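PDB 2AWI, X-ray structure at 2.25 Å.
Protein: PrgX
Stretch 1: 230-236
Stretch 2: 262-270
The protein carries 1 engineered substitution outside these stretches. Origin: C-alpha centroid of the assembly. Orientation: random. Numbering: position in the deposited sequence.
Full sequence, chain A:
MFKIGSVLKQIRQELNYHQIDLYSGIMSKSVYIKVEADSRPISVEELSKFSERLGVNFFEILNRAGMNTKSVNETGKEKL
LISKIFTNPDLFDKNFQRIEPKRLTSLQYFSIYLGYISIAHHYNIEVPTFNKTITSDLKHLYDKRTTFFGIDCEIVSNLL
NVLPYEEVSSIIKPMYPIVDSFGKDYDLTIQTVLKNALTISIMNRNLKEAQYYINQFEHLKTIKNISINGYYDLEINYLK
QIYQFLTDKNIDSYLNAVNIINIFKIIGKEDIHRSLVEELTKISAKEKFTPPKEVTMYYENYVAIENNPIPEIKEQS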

ATOM      1  N   GLY A 230      -5.866 -24.311  -4.024  1.00 20.74           N
ATOM      2  CA  GLY A 230      -5.437 -23.011  -3.547  1.00 19.50           C
ATOM      3  C   GLY A 230      -5.640 -21.866  -4.527  1.00 21.67           C
ATOM      4  O   GLY A 230      -6.038 -20.768  -4.130  1.00 21.82           O
ATOM      5  N   TYR A 231      -5.355 -22.104  -5.802  1.00 26.20           N
ATOM      6  CA  TYR A 231      -5.523 -21.066  -6.810  1.00 25.74           C
ATOM      7  C   TYR A 231      -6.997 -20.686  -6.940  1.00 26.35           C
ATOM      8  O   TYR A 231      -7.337 -19.512  -7.076  1.00 29.09           O
ATOM      9  CB  TYR A 231      -4.992 -21.545  -8.167  1.00 21.29           C
ATOM     10  CG  TYR A 231      -3.511 -21.856  -8.182  1.00 26.57           C
ATOM     11  CD1 TYR A 231      -2.563 -20.890  -7.831  1.00 19.85           C
ATOM     12  CD2 TYR A 231      -3.052 -23.107  -8.578  1.00 25.34           C
ATOM     13  CE1 TYR A 231      -1.199 -21.167  -7.885  1.00 17.67           C
ATOM     14  CE2 TYR A 231      -1.692 -23.392  -8.630  1.00 18.76           C
ATOM     15  CZ  TYR A 231      -0.775 -22.423  -8.285  1.00 19.57           C
ATOM     16  OH  TYR A 231       0.564 -22.727  -8.346  1.00 25.62           O
ATOM     17  N   TYR A 232      -7.864 -21.691  -6.908  1.00 23.88           N
ATOM     18  CA  TYR A 232      -9.300 -21.481  -7.008  1.00 26.76           C
ATOM     19  C   TYR A 232      -9.820 -20.748  -5.774  1.00 28.96           C
ATOM     20  O   TYR A 232     -10.691 -19.887  -5.871  1.00 29.38           O
ATOM     21  CB  TYR A 232     -10.024 -22.830  -7.134  1.00 18.56           C
ATOM     22  CG  TYR A 232      -9.938 -23.500  -8.495  1.00 20.29           C
ATOM     23  CD1 TYR A 232     -10.513 -24.751  -8.703  1.00 19.54           C
ATOM     24  CD2 TYR A 232      -9.313 -22.878  -9.576  1.00 12.87           C
ATOM     25  CE1 TYR A 232     -10.476 -25.369  -9.959  1.00 18.12           C
ATOM     26  CE2 TYR A 232      -9.272 -23.496 -10.846  1.00 10.89           C
ATOM     27  CZ  TYR A 232      -9.858 -24.736 -11.019  1.00 19.98           C
ATOM     28  OH  TYR A 232      -9.842 -25.347 -12.247  1.00 26.10           O
ATOM     29  N   ASP A 233      -9.289 -21.102  -4.609  1.00 28.95           N
ATOM     30  CA  ASP A 233      -9.709 -20.483  -3.362  1.00 30.29           C
ATOM     31  C   ASP A 233      -9.362 -18.997  -3.369  1.00 31.92           C
ATOM     32  O   ASP A 233     -10.047 -18.173  -2.762  1.00 31.65           O
ATOM     33  CB  ASP A 233      -9.018 -21.187  -2.188  1.00 28.17           C
ATOM     34  CG  ASP A 233      -9.551 -20.747  -0.842  1.00 26.86           C
ATOM     35  OD1 ASP A 233     -10.722 -20.317  -0.777  1.00 24.58           O
ATOM     36  OD2 ASP A 233      -8.809 -20.849   0.155  1.00 31.30           O
ATOM     37  N   LEU A 234      -8.297 -18.665  -4.083  1.00 29.97           N
ATOM     38  CA  LEU A 234      -7.819 -17.298  -4.181  1.00 30.89           C
ATOM     39  C   LEU A 234      -8.664 -16.520  -5.193  1.00 28.77           C
ATOM     40  O   LEU A 234      -9.095 -15.397  -4.932  1.00 29.16           O
ATOM     41  CB  LEU A 234      -6.355 -17.326  -4.622  1.00 42.67           C
ATOM     42  CG  LEU A 234      -5.399 -16.195  -4.269  1.00 51.91           C
ATOM     43  CD1 LEU A 234      -5.443 -15.929  -2.776  1.00 52.15           C
ATOM     44  CD2 LEU A 234      -3.986 -16.598  -4.706  1.00 44.14           C
ATOM     45  N   GLU A 235      -8.900 -17.133  -6.346  1.00 28.63           N
ATOM     46  CA  GLU A 235      -9.673 -16.502  -7.404  1.00 30.01           C
ATOM     47  C   GLU A 235     -11.142 -16.340  -7.025  1.00 31.68           C
ATOM     48  O   GLU A 235     -11.733 -15.280  -7.238  1.00 31.71           O
ATOM     49  CB  GLU A 235      -9.546 -17.316  -8.691  1.00 31.30           C
ATOM     50  CG  GLU A 235     -10.367 -16.793  -9.851  1.00 31.24           C
ATOM     51  CD  GLU A 235      -9.940 -17.419 -11.157  1.00 34.82           C
ATOM     52  OE1 GLU A 235      -9.253 -18.463 -11.102  1.00 35.61           O
ATOM     53  OE2 GLU A 235     -10.290 -16.877 -12.231  1.00 39.47           O
ATOM     54  N   ILE A 236     -11.718 -17.400  -6.466  1.00 42.89           N
ATOM     55  CA  ILE A 236     -13.109 -17.383  -6.035  1.00 43.03           C
ATOM     56  C   ILE A 236     -13.309 -16.348  -4.930  1.00 44.84           C
ATOM     57  O   ILE A 236     -14.347 -15.688  -4.873  1.00 45.65           O
ATOM     58  CB  ILE A 236     -13.545 -18.778  -5.536  1.00 24.13           C
ATOM     59  CG1 ILE A 236     -13.802 -19.686  -6.741  1.00 21.70           C
ATOM     60  CG2 ILE A 236     -14.782 -18.672  -4.646  1.00 24.32           C
ATOM     61  CD1 ILE A 236     -14.246 -21.085  -6.375  1.00 20.33           C
ATOM     62  N   ASN A 262      -3.015  -8.667  -7.460  1.00 36.33           N
ATOM     63  CA  ASN A 262      -1.593  -8.413  -7.288  1.00 37.89           C
ATOM     64  C   ASN A 262      -0.826  -9.647  -6.805  1.00 37.39           C
ATOM     65  O   ASN A 262       0.328  -9.847  -7.182  1.00 38.56           O
ATOM     66  CB  ASN A 262      -1.388  -7.258  -6.310  1.00 44.44           C
ATOM     67  CG  ASN A 262       0.065  -7.065  -5.937  1.00 52.58           C
ATOM     68  OD1 ASN A 262       0.920  -6.871  -6.802  1.00 60.12           O
ATOM     69  ND2 ASN A 262       0.354  -7.119  -4.640  1.00 49.72           N
ATOM     70  N   ILE A 263      -1.458 -10.464  -5.966  1.00 41.93           N
ATOM     71  CA  ILE A 263      -0.814 -11.674  -5.463  1.00 40.78           C
ATOM     72  C   ILE A 263      -0.500 -12.625  -6.614  1.00 37.95           C
ATOM     73  O   ILE A 263       0.578 -13.224  -6.662  1.00 37.04           O
ATOM     74  CB  ILE A 263      -1.712 -12.400  -4.440  1.00 35.49           C
ATOM     75  CG1 ILE A 263      -1.561 -11.739  -3.073  1.00 39.54           C
ATOM     76  CG2 ILE A 263      -1.345 -13.858  -4.352  1.00 34.58           C
ATOM     77  CD1 ILE A 263      -0.127 -11.729  -2.559  1.00 34.68           C
ATOM     78  N   PHE A 264      -1.443 -12.757  -7.540  1.00 27.44           N
ATOM     79  CA  PHE A 264      -1.260 -13.633  -8.685  1.00 27.42           C
ATOM     80  C   PHE A 264      -0.068 -13.168  -9.504  1.00 29.78           C
ATOM     81  O   PHE A 264       0.608 -13.973 -10.141  1.00 30.74           O
ATOM     82  CB  PHE A 264      -2.532 -13.657  -9.557  1.00 28.05           C
ATOM     83  CG  PHE A 264      -3.597 -14.595  -9.047  1.00 28.41           C
ATOM     84  CD1 PHE A 264      -3.375 -15.975  -9.025  1.00 28.02           C
ATOM     85  CD2 PHE A 264      -4.802 -14.105  -8.550  1.00 29.40           C
ATOM     86  CE1 PHE A 264      -4.337 -16.855  -8.508  1.00 22.61           C
ATOM     87  CE2 PHE A 264      -5.772 -14.976  -8.029  1.00 19.48           C
ATOM     88  CZ  PHE A 264      -5.538 -16.352  -8.009  1.00 24.99           C
ATOM     89  N   LYS A 265       0.183 -11.864  -9.491  1.00 33.02           N
ATOM     90  CA  LYS A 265       1.305 -11.319 -10.233  1.00 34.99           C
ATOM     91  C   LYS A 265       2.595 -11.741  -9.544  1.00 32.94           C
ATOM     92  O   LYS A 265       3.508 -12.263 -10.177  1.00 33.38           O
ATOM     93  CB  LYS A 265       1.240  -9.792 -10.278  1.00 49.27           C
ATOM     94  CG  LYS A 265       2.375  -9.162 -11.087  1.00 52.48           C
ATOM     95  CD  LYS A 265       2.557  -7.678 -10.778  1.00 57.17           C
ATOM     96  CE  LYS A 265       3.020  -7.456  -9.337  1.00 69.84           C
ATOM     97  NZ  LYS A 265       3.307  -6.022  -9.013  1.00 64.32           N
ATOM     98  N   ILE A 266       2.655 -11.514  -8.239  1.00 35.91           N
ATOM     99  CA  ILE A 266       3.831 -11.848  -7.453  1.00 38.30           C
ATOM    100  C   ILE A 266       4.262 -13.307  -7.581  1.00 38.00           C
ATOM    101  O   ILE A 266       5.420 -13.587  -7.885  1.00 38.44           O
ATOM    102  CB  ILE A 266       3.604 -11.534  -5.963  1.00 36.04           C
ATOM    103  CG1 ILE A 266       3.264 -10.052  -5.789  1.00 38.87           C
ATOM    104  CG2 ILE A 266       4.855 -11.858  -5.167  1.00 36.61           C
ATOM    105  CD1 ILE A 266       3.072  -9.634  -4.343  1.00 38.45           C
ATOM    106  N   ILE A 267       3.335 -14.238  -7.367  1.00 34.67           N
ATOM    107  CA  ILE A 267       3.680 -15.650  -7.434  1.00 32.55           C
ATOM    108  C   ILE A 267       3.888 -16.202  -8.834  1.00 30.95           C
ATOM    109  O   ILE A 267       4.192 -17.378  -8.993  1.00 28.79           O
ATOM    110  CB  ILE A 267       2.650 -16.523  -6.674  1.00 25.59           C
ATOM    111  CG1 ILE A 267       1.332 -16.600  -7.444  1.00 29.90           C
ATOM    112  CG2 ILE A 267       2.415 -15.925  -5.280  1.00 23.97           C
ATOM    113  CD1 ILE A 267       0.240 -17.391  -6.722  1.00 26.49           C
ATOM    114  N   GLY A 268       3.726 -15.366  -9.854  1.00 27.87           N
ATOM    115  CA  GLY A 268       3.964 -15.829 -11.213  1.00 27.23           C
ATOM    116  C   GLY A 268       2.841 -16.423 -12.052  1.00 32.10           C
ATOM    117  O   GLY A 268       3.115 -17.016 -13.109  1.00 30.38           O
ATOM    118  N   LYS A 269       1.589 -16.294 -11.615  1.00 34.17           N
ATOM    119  CA  LYS A 269       0.474 -16.819 -12.409  1.00 35.31           C
ATOM    120  C   LYS A 269      -0.015 -15.711 -13.349  1.00 37.07           C
ATOM    121  O   LYS A 269      -1.055 -15.091 -13.120  1.00 37.81           O
ATOM    122  CB  LYS A 269      -0.661 -17.293 -11.493  1.00 31.78           C
ATOM    123  CG  LYS A 269      -0.257 -18.408 -10.532  1.00 30.04           C
ATOM    124  CD  LYS A 269       0.136 -19.678 -11.266  1.00 28.67           C
ATOM    125  CE  LYS A 269      -1.079 -20.434 -11.761  1.00 30.80           C
ATOM    126  NZ  LYS A 269      -0.696 -21.662 -12.515  1.00 28.94           N
ATOM    127  N   GLU A 270       0.744 -15.472 -14.415  1.00 43.22           N
ATOM    128  CA  GLU A 270       0.419 -14.416 -15.369  1.00 43.48           C
ATOM    129  C   GLU A 270      -0.927 -14.528 -16.085  1.00 43.21           C
ATOM    130  O   GLU A 270      -1.703 -13.574 -16.082  1.00 45.25           O
ATOM    131  CB  GLU A 270       1.538 -14.277 -16.405  1.00 87.87           C
ATOM    132  CG  GLU A 270       1.285 -13.172 -17.425  1.00 91.69           C
ATOM    133  CD  GLU A 270       1.111 -11.797 -16.789  1.00 93.10           C
ATOM    134  OE1 GLU A 270       0.632 -10.877 -17.487  1.00 93.10           O
ATOM    135  OE2 GLU A 270       1.456 -11.633 -15.597  1.00 93.10           O
TER
HETATM  136  O   HOH W   1       0.655 -23.515 -10.724  1.00 58.12           O

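The helices 230-236 and 262-266 run roughly antiparallel, at 148° between their N-to-C directions, and their axes come no closer than 11.4 Å. That spacing leaves room for side chains, and no direct hydrogen bond crosses; the CA atoms of Leu-234 and Phe-264 mark the register at 8.8 Å.

Along stretch 2, Ile-263 makes the first contact, its CG2 lying 3.8 Å from Leu-234 CD2, an apolar pairing. Phe-264 starts sideways, but its ring reaches the first helix. Leu-234 CD2 sits over one ring face, 4.0 Å from the centroid and 26° off the normal, a CH-pi contact, while Leu-234 CB is 3.6 Å from Phe-264 CZ. The ring edge meets backbone: Phe-264 CZ is 3.8 Å from Tyr-231 O, which is already bonded to Glu-235 N within the helix.

Ile-267 CD1 packs at the edge of the Tyr-231 ring, 4.2 Å from CE1. Gly-268 then takes positive phi (91°) in a Schellman motif, with Lys-269 N bonded to Phe-264 O at 2.9 Å. Lys-269 lies across the Tyr-231 face: its CE is 4.1 Å from the ring centroid (CH-pi) and its NZ 4.5 Å (cation-pi), 20° off the normal. Water 1 accepts from Lys-269 NZ at 2.9 Å and donates to Tyr-231 OH at 2.5 Å, bridging the two polar ends.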